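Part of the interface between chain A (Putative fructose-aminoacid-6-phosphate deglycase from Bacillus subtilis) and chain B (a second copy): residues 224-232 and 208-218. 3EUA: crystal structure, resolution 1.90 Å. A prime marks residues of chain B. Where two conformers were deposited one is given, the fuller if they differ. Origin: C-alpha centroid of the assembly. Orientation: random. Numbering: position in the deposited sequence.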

# COMPACT_ATOMS: atom_id res chain seq x y z
N SER A 224 6.83 -12.66 -7.36
CA SER A 224 5.97 -11.64 -7.97
C SER A 224 6.09 -10.32 -7.19
O SER A 224 6.87 -10.20 -6.23
CB SER A 224 4.51 -12.12 -8.09
OG SER A 224 3.73 -11.32 -8.98
N HIS A 225 5.36 -9.33 -7.67
CA HIS A 225 5.33 -7.97 -7.12
C HIS A 225 4.21 -7.32 -7.86
O HIS A 225 4.19 -7.39 -9.08
CB HIS A 225 6.59 -7.22 -7.53
CG HIS A 225 6.75 -5.86 -6.92
ND1 HIS A 225 7.94 -5.16 -7.00
CD2 HIS A 225 5.93 -5.12 -6.13
CE1 HIS A 225 7.80 -4.01 -6.35
NE2 HIS A 225 6.60 -3.95 -5.82
N ALA A 226 3.30 -6.68 -7.15
CA ALA A 226 2.20 -5.97 -7.79
C ALA A 226 2.60 -4.51 -7.88
O ALA A 226 2.59 -3.80 -6.90
CB ALA A 226 0.88 -6.10 -7.03
N ILE A 227 2.89 -4.06 -9.08
CA ILE A 227 3.28 -2.68 -9.31
C ILE A 227 2.05 -1.78 -9.49
O ILE A 227 1.19 -2.08 -10.26
CB ILE A 227 4.16 -2.52 -10.60
CG1 ILE A 227 5.31 -3.53 -10.61
CG2 ILE A 227 4.68 -1.06 -10.74
CD1 ILE A 227 6.14 -3.47 -9.41
N HIS A 228 2.00 -0.66 -8.80
CA HIS A 228 0.91 0.27 -9.02
C HIS A 228 1.20 0.97 -10.37
O HIS A 228 2.33 1.43 -10.65
CB HIS A 228 0.75 1.24 -7.85
CG HIS A 228 -0.30 2.27 -8.08
ND1 HIS A 228 -0.07 3.42 -8.82
CD2 HIS A 228 -1.60 2.33 -7.72
CE1 HIS A 228 -1.17 4.13 -8.88
NE2 HIS A 228 -2.13 3.47 -8.25
N ALA A 229 0.20 1.00 -11.24
CA ALA A 229 0.36 1.56 -12.60
C ALA A 229 0.88 2.99 -12.68
O ALA A 229 1.54 3.36 -13.66
CB ALA A 229 -0.90 1.43 -13.39
N GLY A 230 0.57 3.81 -11.69
CA GLY A 230 1.11 5.19 -11.64
C GLY A 230 2.60 5.17 -11.22
O GLY A 230 3.47 5.74 -11.90
N GLU A 231 2.88 4.47 -10.12
CA GLU A 231 4.23 4.32 -9.57
C GLU A 231 5.27 3.75 -10.56
O GLU A 231 6.46 4.08 -10.47
CB GLU A 231 4.16 3.43 -8.32
CG GLU A 231 3.47 4.06 -7.06
CD GLU A 231 4.28 5.20 -6.46
OE1 GLU A 231 5.06 4.91 -5.53
OE2 GLU A 231 4.23 6.34 -6.98
N TYR A 232 4.80 2.87 -11.45
CA TYR A 232 5.57 2.22 -12.51
C TYR A 232 6.55 3.14 -13.21
O TYR A 232 7.72 2.80 -13.37
CB TYR A 232 4.58 1.72 -13.56
CG TYR A 232 5.12 0.89 -14.74
CD1 TYR A 232 5.79 -0.32 -14.51
CD2 TYR A 232 4.86 1.25 -16.06
CE1 TYR A 232 6.22 -1.12 -15.55
CE2 TYR A 232 5.28 0.42 -17.11
CZ TYR A 232 5.96 -0.76 -16.84
OH TYR A 232 6.39 -1.58 -17.87
N ALA B 208 11.67 0.17 2.96
CA ALA B 208 11.78 -1.07 2.22
C ALA B 208 11.20 -0.89 0.80
O ALA B 208 11.78 -1.35 -0.18
CB ALA B 208 11.06 -2.15 2.97
N TYR B 209 10.06 -0.23 0.68
CA TYR B 209 9.43 0.03 -0.63
C TYR B 209 10.35 0.82 -1.55
O TYR B 209 10.56 0.48 -2.69
CB TYR B 209 8.07 0.74 -0.45
CG TYR B 209 7.37 1.10 -1.74
CD1 TYR B 209 6.82 0.13 -2.57
CD2 TYR B 209 7.21 2.44 -2.11
CE1 TYR B 209 6.18 0.49 -3.79
CE2 TYR B 209 6.57 2.80 -3.30
CZ TYR B 209 6.05 1.83 -4.12
OH TYR B 209 5.44 2.23 -5.30
N SER B 210 10.91 1.90 -1.03
CA SER B 210 11.85 2.71 -1.82
C SER B 210 13.09 1.92 -2.24
O SER B 210 13.54 1.99 -3.39
CB SER B 210 12.30 3.94 -1.03
OG SER B 210 12.98 4.82 -1.89
N TYR B 211 13.62 1.11 -1.34
CA TYR B 211 14.79 0.32 -1.68
C TYR B 211 14.46 -0.66 -2.80
O TYR B 211 15.26 -0.86 -3.72
CB TYR B 211 15.32 -0.39 -0.45
CG TYR B 211 16.79 -0.72 -0.59
CD1 TYR B 211 17.75 0.26 -0.40
CD2 TYR B 211 17.23 -2.00 -0.90
CE1 TYR B 211 19.10 -0.02 -0.51
CE2 TYR B 211 18.61 -2.28 -1.04
CZ TYR B 211 19.53 -1.26 -0.82
OH TYR B 211 20.90 -1.48 -0.93
N SER B 212 13.28 -1.26 -2.74
CA SER B 212 12.81 -2.18 -3.77
C SER B 212 12.56 -1.50 -5.11
O SER B 212 13.13 -1.92 -6.13
CB SER B 212 11.54 -2.90 -3.28
OG SER B 212 11.91 -3.78 -2.23
N ILE B 213 11.75 -0.45 -5.13
CA ILE B 213 11.41 0.18 -6.43
C ILE B 213 12.43 1.12 -7.00
O ILE B 213 12.57 1.20 -8.21
CB ILE B 213 10.03 0.90 -6.47
CG1 ILE B 213 9.95 2.09 -5.53
CG2 ILE B 213 8.91 -0.10 -6.21
CD1 ILE B 213 8.79 3.04 -5.87
N CYS B 214 13.16 1.83 -6.14
CA CYS B 214 14.17 2.80 -6.59
C CYS B 214 15.61 2.24 -6.59
O CYS B 214 16.27 2.23 -7.60
CB CYS B 214 14.11 4.06 -5.73
SG CYS B 214 12.48 4.87 -5.69
N ILE B 215 16.11 1.75 -5.48
CA ILE B 215 17.49 1.29 -5.53
C ILE B 215 17.62 0.01 -6.39
O ILE B 215 18.42 -0.06 -7.36
CB ILE B 215 18.07 1.04 -4.11
CG1 ILE B 215 18.10 2.32 -3.25
CG2 ILE B 215 19.48 0.41 -4.22
CD1 ILE B 215 19.00 3.43 -3.78
N LEU B 216 16.85 -0.99 -6.06
CA LEU B 216 16.99 -2.25 -6.74
C LEU B 216 16.44 -2.30 -8.17
O LEU B 216 17.20 -2.61 -9.08
CB LEU B 216 16.40 -3.34 -5.86
CG LEU B 216 17.12 -3.54 -4.52
CD1 LEU B 216 16.38 -4.52 -3.61
CD2 LEU B 216 18.55 -4.02 -4.79
N MSE B 217 15.17 -1.96 -8.36
CA MSE B 217 14.58 -2.06 -9.71
C MSE B 217 15.11 -0.98 -10.62
O MSE B 217 15.75 -1.27 -11.63
CB MSE B 217 13.01 -2.02 -9.71
CG MSE B 217 12.31 -3.12 -8.91
SE MSE B 217 10.31 -3.23 -8.96
CE MSE B 217 10.28 -4.07 -10.70
N GLU B 218 14.85 0.26 -10.24
CA GLU B 218 15.22 1.41 -11.05
C GLU B 218 16.70 1.59 -11.27
O GLU B 218 17.15 1.75 -12.40
CB GLU B 218 14.66 2.67 -10.38
CG GLU B 218 14.97 3.99 -11.04
CD GLU B 218 14.61 5.18 -10.15
OE1 GLU B 218 14.04 5.04 -9.04
OE2 GLU B 218 14.89 6.29 -10.57
O HOH W 1 4.16 0.25 -6.96

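Ser224 opens the chain A stretch and does not reach the helix of chain B. His225 is the first residue to make contact. Its CA-to-CB bond points toward the helix, and chi1 is t. Its ND1 atom lies 3.6 Å from SE of Met217′, a selenomethionine. Met217′ SE sits 4.5 Å from the centroid of the His225 ring, in an oblique position. ND1 is also hydrogen-bonded elsewhere in the structure. The other neighbour of the ring is Ile213′, whose CG2 packs at the ring edge, 4.1 Å from His225 CE1. Met217′ and Ile213′ are four residues apart, so their side chains fall on the same side of the helix.

Ala226 takes no part. Ile227 leaves its backbone sideways to the helix, but the end of its side chain comes nearer. Its CD1 lies 4.2 Å from Met217′ SE, an apolar contact. The selenium thus touches both His225 and Ile227.

His228 contributes through its backbone. Water 1 accepts a hydrogen bond from His228 N at 3.0 Å and donates one to Tyr209′ OH at 2.9 Å, bridging the chains. The His228 side chain starts toward the helix, but its end leads away. ND1 instead receives a weak hydrogen bond from Glu231 N, at 3.4 Å. The backbone also turns here, with Tyr232 N bonded to His228 O at 3.0 Å.

Ala229 and Gly230 stay clear of the helix. Glu231 points toward it and makes the one direct hydrogen bond across the contact. Tyr209′ OH donates to Glu231 OE1 at 2.7 Å, with OE1 near the plane of the tyrosine ring. The same hydroxyl accepts from water 1, so it both donates and accepts. Glu231 OE1 also lies 4.2 Å from Ile213′ CD1. Tyr232 points away.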